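2'-5' RNA Ligase (Thermus thermophilus, PDB 1IUH) is a bilobal LigT-like protein of the 2H phosphoesterase clan, with two family repeats built around antiparallel beta-sheet. Local coordinates at residues Ala64-Phe70 against Phe177-His183. Residues are numbered along the deposited sequence; the frame is centred on the assembly and turned at random.
Sequences ARLEAPF and FSLRGEH
Here the modelled C-terminal tail runs past the end of helix 53-66, where A64-L66 are still helical and E67 (phi/psi -116/141) leads through extended A68 and P69 into strand 70-80. F177 and S178 finish strand 169-178. F177 CB lies 3.7 Å from A64 CB, but its m rotamer (chi1 -52°) carries the ring away, edge-to-face with H61 and against F157. S178 O sits 3.4 Å from A64 CB. L179, with its CA 4.7 Å from that of A64, is buried in the mt rotamer: CB is 3.4 Å from E67 O and 3.8 Å from P69 CD, while CD1 reaches 3.8 Å from CE2 of F70, whose ring also meets F98 edge-to-face. R180, its CA-to-CB bond pointing away from the helix end, donates from N to A64 O (3.0 Å, 164°). Next, G181 N donates to E67 O (2.8 Å, 143°), and G181 CA approaches R65 O to 3.0 Å in a CA-H...O contact. With G181 and E67 CA atoms just 3.9 Å apart, a CB on G181 would clash with L66 C and E67 N. Beyond E182, H183 N donates to a water (3.2 Å) that donates to L66 O (2.5 Å), and H183 CB lies 3.5 Å from L66 O; E67 OE2 stands 3.6 Å from H183 ND1, though that carboxylate is salt-bridged to R100 through OE1. The two backbone bonds, from successive tail amides to carbonyls at the helix end and just beyond, fasten the C-terminal tail over a helix-to-strand connection at the edge of this antiparallel-sheet LigT-like fold.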
ATOM      1  N   ALA A  64       6.212  -9.347  12.174  1.00 25.30           N
ATOM      2  CA  ALA A  64       6.005  -8.293  13.210  1.00 26.12           C
ATOM      3  C   ALA A  64       6.944  -8.399  14.391  1.00 25.29           C
ATOM      4  O   ALA A  64       7.397  -7.381  14.872  1.00 26.43           O
ATOM      5  CB  ALA A  64       4.530  -8.267  13.747  1.00 23.13           C
ATOM      6  N   ARG A  65       7.208  -9.610  14.878  1.00 26.95           N
ATOM      7  CA  ARG A  65       8.099  -9.762  16.037  1.00 30.15           C
ATOM      8  C   ARG A  65       9.594  -9.637  15.714  1.00 30.35           C
ATOM      9  O   ARG A  65      10.402  -9.423  16.609  1.00 32.51           O
ATOM     10  CB  ARG A  65       7.814 -11.073  16.824  1.00 29.84           C
ATOM     11  CG  ARG A  65       7.949 -12.341  16.042  1.00 34.89           C
ATOM     12  CD  ARG A  65       7.529 -13.562  16.891  1.00 38.77           C
ATOM     13  NE  ARG A  65       8.676 -14.400  17.289  1.00 45.44           N
ATOM     14  CZ  ARG A  65       9.476 -15.060  16.431  1.00 48.98           C
ATOM     15  NH1 ARG A  65       9.278 -14.994  15.091  1.00 48.31           N
ATOM     16  NH2 ARG A  65      10.480 -15.802  16.909  1.00 49.77           N
ATOM     17  N   LEU A  66       9.956  -9.706  14.443  1.00 28.76           N
ATOM     18  CA  LEU A  66      11.343  -9.589  14.062  1.00 27.20           C
ATOM     19  C   LEU A  66      11.799  -8.149  13.727  1.00 26.70           C
ATOM     20  O   LEU A  66      13.000  -7.822  13.792  1.00 27.34           O
ATOM     21  CB  LEU A  66      11.580 -10.476  12.839  1.00 26.19           C
ATOM     22  CG  LEU A  66      11.333 -11.979  13.012  1.00 23.89           C
ATOM     23  CD1 LEU A  66      11.354 -12.682  11.672  1.00 20.39           C
ATOM     24  CD2 LEU A  66      12.406 -12.537  13.905  1.00 22.20           C
ATOM     25  N   GLU A  67      10.867  -7.279  13.350  1.00 25.17           N
ATOM     26  CA  GLU A  67      11.259  -5.915  12.952  1.00 23.70           C
ATOM     27  C   GLU A  67      10.723  -4.849  13.871  1.00 22.66           C
ATOM     28  O   GLU A  67       9.606  -4.954  14.369  1.00 22.06           O
ATOM     29  CB  GLU A  67      10.798  -5.630  11.532  1.00 23.56           C
ATOM     30  CG  GLU A  67      11.399  -6.590  10.543  1.00 25.31           C
ATOM     31  CD  GLU A  67      12.739  -6.118  10.090  1.00 27.34           C
ATOM     32  OE1 GLU A  67      12.808  -5.070   9.421  1.00 28.08           O
ATOM     33  OE2 GLU A  67      13.733  -6.768  10.398  1.00 27.22           O
ATOM     34  N   ALA A  68      11.564  -3.852  14.119  1.00 20.79           N
ATOM     35  CA  ALA A  68      11.221  -2.715  14.969  1.00 20.15           C
ATOM     36  C   ALA A  68      10.456  -1.553  14.243  1.00 18.90           C
ATOM     37  O   ALA A  68      10.479  -1.433  13.050  1.00 14.36           O
ATOM     38  CB  ALA A  68      12.504  -2.167  15.575  1.00 15.57           C
ATOM     39  N   PRO A  69       9.727  -0.726  15.007  1.00 21.02           N
ATOM     40  CA  PRO A  69       8.995   0.418  14.452  1.00 21.85           C
ATOM     41  C   PRO A  69      10.101   1.229  13.788  1.00 22.64           C
ATOM     42  O   PRO A  69      11.197   1.260  14.267  1.00 22.93           O
ATOM     43  CB  PRO A  69       8.466   1.104  15.704  1.00 21.47           C
ATOM     44  CG  PRO A  69       8.111  -0.115  16.572  1.00 17.99           C
ATOM     45  CD  PRO A  69       9.317  -0.982  16.405  1.00 20.12           C
ATOM     46  N   PHE A  70       9.834   1.862  12.664  1.00 24.53           N
ATOM     47  CA  PHE A  70      10.875   2.630  11.980  1.00 24.29           C
ATOM     48  C   PHE A  70      10.248   3.941  11.460  1.00 26.50           C
ATOM     49  O   PHE A  70       9.032   3.997  11.316  1.00 27.50           O
ATOM     50  CB  PHE A  70      11.420   1.791  10.825  1.00 17.87           C
ATOM     51  CG  PHE A  70      10.364   1.355   9.833  1.00 15.93           C
ATOM     52  CD1 PHE A  70       9.970   2.205   8.813  1.00 10.86           C
ATOM     53  CD2 PHE A  70       9.774   0.045   9.917  1.00 13.46           C
ATOM     54  CE1 PHE A  70       8.998   1.779   7.843  1.00 11.75           C
ATOM     55  CE2 PHE A  70       8.802  -0.401   8.959  1.00 12.18           C
ATOM     56  CZ  PHE A  70       8.419   0.495   7.900  1.00 11.48           C
ATOM     57  N   PHE A 177      -0.850  -5.950  13.003  1.00 22.09           N
ATOM     58  CA  PHE A 177       0.349  -6.541  13.622  1.00 21.05           C
ATOM     59  C   PHE A 177       1.234  -5.402  14.143  1.00 22.56           C
ATOM     60  O   PHE A 177       1.413  -4.371  13.487  1.00 22.95           O
ATOM     61  CB  PHE A 177       1.133  -7.390  12.584  1.00 20.91           C
ATOM     62  CG  PHE A 177       0.291  -8.423  11.835  1.00 18.52           C
ATOM     63  CD1 PHE A 177      -0.237  -8.136  10.569  1.00 19.38           C
ATOM     64  CD2 PHE A 177       0.101  -9.698  12.358  1.00 18.31           C
ATOM     65  CE1 PHE A 177      -0.916  -9.083   9.842  1.00 16.18           C
ATOM     66  CE2 PHE A 177      -0.577 -10.672  11.642  1.00 18.33           C
ATOM     67  CZ  PHE A 177      -1.086 -10.372  10.381  1.00 17.47           C
ATOM     68  N   SER A 178       1.785  -5.561  15.330  1.00 22.35           N
ATOM     69  CA  SER A 178       2.604  -4.488  15.852  1.00 22.89           C
ATOM     70  C   SER A 178       4.099  -4.731  15.721  1.00 22.74           C
ATOM     71  O   SER A 178       4.583  -5.772  16.088  1.00 22.86           O
ATOM     72  CB  SER A 178       2.207  -4.226  17.317  1.00 23.36           C
ATOM     73  OG  SER A 178       0.829  -3.874  17.359  1.00 23.22           O
ATOM     74  N   LEU A 179       4.833  -3.780  15.167  1.00 23.38           N
ATOM     75  CA  LEU A 179       6.240  -3.998  15.058  1.00 25.30           C
ATOM     76  C   LEU A 179       6.758  -4.038  16.511  1.00 26.96           C
ATOM     77  O   LEU A 179       6.540  -3.141  17.288  1.00 25.58           O
ATOM     78  CB  LEU A 179       6.887  -2.898  14.207  1.00 24.13           C
ATOM     79  CG  LEU A 179       6.419  -2.910  12.730  1.00 24.00           C
ATOM     80  CD1 LEU A 179       6.964  -1.714  11.955  1.00 15.65           C
ATOM     81  CD2 LEU A 179       6.850  -4.258  12.055  1.00 22.49           C
ATOM     82  N   ARG A 180       7.435  -5.118  16.860  1.00 29.40           N
ATOM     83  CA  ARG A 180       7.939  -5.297  18.206  1.00 32.41           C
ATOM     84  C   ARG A 180       9.374  -5.867  18.154  1.00 32.49           C
ATOM     85  O   ARG A 180       9.939  -6.188  19.172  1.00 29.05           O
ATOM     86  CB  ARG A 180       6.975  -6.267  18.923  1.00 36.21           C
ATOM     87  CG  ARG A 180       6.986  -6.245  20.426  1.00 44.20           C
ATOM     88  CD  ARG A 180       5.679  -5.711  21.171  1.00 50.82           C
ATOM     89  NE  ARG A 180       5.758  -5.951  22.647  1.00 55.29           N
ATOM     90  CZ  ARG A 180       6.786  -5.571  23.438  1.00 58.04           C
ATOM     91  NH1 ARG A 180       7.840  -4.917  22.930  1.00 59.22           N
ATOM     92  NH2 ARG A 180       6.793  -5.858  24.743  1.00 58.44           N
ATOM     93  N   GLY A 181       9.936  -6.006  16.950  1.00 34.14           N
ATOM     94  CA  GLY A 181      11.277  -6.551  16.783  1.00 36.02           C
ATOM     95  C   GLY A 181      12.403  -5.794  17.460  1.00 37.95           C
ATOM     96  O   GLY A 181      12.257  -4.582  17.699  1.00 37.26           O
ATOM     97  N   GLU A 182      13.501  -6.502  17.800  1.00 38.92           N
ATOM     98  CA  GLU A 182      14.672  -5.886  18.458  1.00 40.37           C
ATOM     99  C   GLU A 182      15.512  -5.232  17.394  1.00 40.28           C
ATOM    100  O   GLU A 182      16.065  -4.180  17.619  1.00 41.12           O
ATOM    101  CB  GLU A 182      15.589  -6.909  19.148  1.00 41.65           C
ATOM    102  CG  GLU A 182      15.034  -7.579  20.385  1.00 44.23           C
ATOM    103  CD  GLU A 182      14.600  -6.584  21.480  1.00 43.90           C
ATOM    104  OE1 GLU A 182      15.242  -5.514  21.636  1.00 41.56           O
ATOM    105  OE2 GLU A 182      13.625  -6.916  22.192  1.00 43.34           O
ATOM    106  N   HIS A 183      15.610  -5.880  16.241  1.00 39.02           N
ATOM    107  CA  HIS A 183      16.390  -5.356  15.149  1.00 39.14           C
ATOM    108  C   HIS A 183      16.029  -3.886  14.904  1.00 40.77           C
ATOM    109  O   HIS A 183      16.916  -3.010  15.043  1.00 41.03           O
ATOM    110  CB  HIS A 183      16.161  -6.216  13.895  1.00 36.88           C
ATOM    111  CG  HIS A 183      16.925  -5.746  12.701  1.00 35.79           C
ATOM    112  ND1 HIS A 183      16.410  -4.830  11.806  1.00 34.37           N
ATOM    113  CD2 HIS A 183      18.219  -5.929  12.350  1.00 33.53           C
ATOM    114  CE1 HIS A 183      17.358  -4.461  10.967  1.00 34.11           C
ATOM    115  NE2 HIS A 183      18.465  -5.109  11.278  1.00 33.51           N
TER
HETATM  116  O   HOH W   1      14.470  -8.756  15.554  1.00 21.46           O